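PDB 4ZQG: 1-deoxy-D-xylulose 5-phosphate reductoisomerase from Moraxella catarrhalis, which catalyses the NADPH-dependent rearrangement and reduction of 1-deoxy-D-xylulose 5-phosphate to 2-C-methyl-D-erythritol 4-phosphate in the MEP pathway of isoprenoid biosynthesis. Local coordinates for residues Ser155-Ile160 with Gly233-Glu238. Residues are numbered along the deposited sequence; the frame is centred on the assembly and turned at random.
Sequences SEHNAI and GLELIE. With MG (magnesium ion), chain D; FOM (3-[formyl(hydroxy)amino]propylphosphonic acid), chain E.
E156 and E235 meet at a magnesium ion, each giving one carboxylate oxygen: E156 OE2 and E235 OE2 lie 2.1 Å from the metal. The two side chains cross at about a right angle, their carboxylate planes turned 49° apart. E156 reaches the ion through a bend at chi2, whereas E235 runs extended beyond CG. With D154 they form the magnesium site of the reductoisomerase's active site, here filled by the hydroxamate of the inhibitor fosmidomycin, chelating through O1 and O2. The second oxygens, E156 OE1 and E235 OE1, are 3.4 Å apart, a like-charge approach that K232 probably relieves by a salt bridge to each. At the N-terminal end of its helix, S155 N gives a long hydrogen bond of 3.3 Å to fosmidomycin O1.

Beside the metal, H157 spans the gap between the helices. Its NE2 donates to the backbone O of E235 at 3.0 Å, with an N-H...O angle of 155° and the acceptor close to the ring plane, which probably limits rotation of the ring. E238 comes over one face, its CG 3.9 Å from the H157 ring centroid in a CH-pi contact.

The axes of 155-160 and 233-238 pass 10.5 Å apart at a crossing angle of -37°, a separation bridged by long side chains. Strands 182-189 and 260-266 pack against E156 and I160, while helix 333-351 covers L234 and I237.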
# COMPACT_ATOMS: atom_id res chain seq x y z
N SER A 155 -10.08 -6.43 8.99
CA SER A 155 -8.70 -6.06 8.68
C SER A 155 -8.37 -6.11 7.19
O SER A 155 -7.99 -5.09 6.58
CB SER A 155 -7.73 -6.98 9.42
OG SER A 155 -6.45 -6.39 9.54
N GLU A 156 -8.59 -7.28 6.61
CA GLU A 156 -8.34 -7.49 5.20
C GLU A 156 -9.10 -6.51 4.34
O GLU A 156 -8.54 -5.90 3.44
CB GLU A 156 -8.66 -8.92 4.80
CG GLU A 156 -7.89 -9.97 5.61
CD GLU A 156 -8.48 -10.24 6.97
OE1 GLU A 156 -7.95 -11.09 7.72
OE2 GLU A 156 -9.50 -9.59 7.26
N HIS A 157 -10.37 -6.30 4.64
CA HIS A 157 -11.17 -5.42 3.82
C HIS A 157 -10.80 -3.97 4.04
O HIS A 157 -10.90 -3.15 3.13
CB HIS A 157 -12.64 -5.64 4.11
CG HIS A 157 -13.04 -7.06 3.89
ND1 HIS A 157 -12.70 -8.05 4.77
CD2 HIS A 157 -13.60 -7.67 2.82
CE1 HIS A 157 -13.10 -9.21 4.28
NE2 HIS A 157 -13.64 -9.01 3.10
N ASN A 158 -10.39 -3.65 5.27
CA ASN A 158 -9.99 -2.32 5.56
C ASN A 158 -8.70 -2.05 4.80
O ASN A 158 -8.58 -1.00 4.14
CB ASN A 158 -9.82 -2.06 7.05
CG ASN A 158 -9.43 -0.63 7.32
OD1 ASN A 158 -8.25 -0.31 7.43
ND2 ASN A 158 -10.43 0.24 7.36
N ALA A 159 -7.76 -3.01 4.85
CA ALA A 159 -6.51 -2.92 4.04
C ALA A 159 -6.78 -2.66 2.57
O ALA A 159 -6.35 -1.66 2.03
CB ALA A 159 -5.70 -4.18 4.17
N ILE A 160 -7.54 -3.55 1.95
CA ILE A 160 -7.93 -3.36 0.56
C ILE A 160 -8.53 -1.98 0.35
O ILE A 160 -8.21 -1.29 -0.60
CB ILE A 160 -8.92 -4.46 0.12
CG1 ILE A 160 -8.18 -5.79 -0.05
CG2 ILE A 160 -9.58 -4.10 -1.18
CD1 ILE A 160 -9.11 -6.95 -0.10
N GLY A 233 -12.89 -17.81 3.78
CA GLY A 233 -14.04 -18.13 2.93
C GLY A 233 -15.05 -17.04 2.98
O GLY A 233 -15.55 -16.58 1.97
N LEU A 234 -15.37 -16.64 4.18
CA LEU A 234 -16.45 -15.69 4.41
C LEU A 234 -15.98 -14.33 3.97
O LEU A 234 -16.75 -13.53 3.45
CB LEU A 234 -16.80 -15.65 5.91
CG LEU A 234 -17.42 -16.93 6.47
CD1 LEU A 234 -17.58 -16.76 7.96
CD2 LEU A 234 -18.78 -17.25 5.86
N GLU A 235 -14.71 -14.08 4.25
CA GLU A 235 -14.08 -12.84 3.87
C GLU A 235 -14.06 -12.70 2.35
O GLU A 235 -14.26 -11.60 1.80
CB GLU A 235 -12.70 -12.74 4.49
CG GLU A 235 -12.83 -12.31 5.95
CD GLU A 235 -11.53 -12.27 6.66
OE1 GLU A 235 -10.48 -12.58 6.06
OE2 GLU A 235 -11.59 -11.97 7.83
N LEU A 236 -13.88 -13.83 1.69
CA LEU A 236 -13.96 -13.89 0.24
C LEU A 236 -15.33 -13.42 -0.25
O LEU A 236 -15.42 -12.55 -1.16
CB LEU A 236 -13.57 -15.30 -0.26
CG LEU A 236 -13.90 -15.67 -1.68
CD1 LEU A 236 -13.20 -14.68 -2.58
CD2 LEU A 236 -13.41 -17.07 -1.99
N ILE A 237 -16.41 -13.92 0.35
CA ILE A 237 -17.72 -13.49 -0.07
C ILE A 237 -17.99 -12.05 0.32
O ILE A 237 -18.55 -11.30 -0.48
CB ILE A 237 -18.78 -14.43 0.48
CG1 ILE A 237 -18.61 -15.80 -0.14
CG2 ILE A 237 -20.17 -13.88 0.21
CD1 ILE A 237 -18.98 -16.93 0.80
N GLU A 238 -17.57 -11.65 1.53
CA GLU A 238 -17.64 -10.23 1.97
C GLU A 238 -16.99 -9.31 0.95
O GLU A 238 -17.58 -8.30 0.57
CB GLU A 238 -16.98 -10.04 3.37
CG GLU A 238 -17.06 -8.60 3.98
CD GLU A 238 -16.45 -8.45 5.40
OE1 GLU A 238 -17.00 -7.67 6.24
OE2 GLU A 238 -15.39 -9.08 5.71
MG MG D . -10.57 -10.42 8.93
O2 FOM E . -10.28 -11.79 10.54
N1 FOM E . -9.21 -11.28 11.25
C1 FOM E . -8.91 -10.04 11.19
O1 FOM E . -9.55 -9.28 10.48
C2 FOM E . -8.44 -12.26 11.99
C3 FOM E . -7.95 -13.12 10.82
C4 FOM E . -7.28 -14.38 11.29
PA1 FOM E . -6.93 -15.28 9.80
OP1 FOM E . -5.86 -14.42 8.98
OP2 FOM E . -8.11 -15.28 8.94
OP3 FOM E . -6.40 -16.81 10.03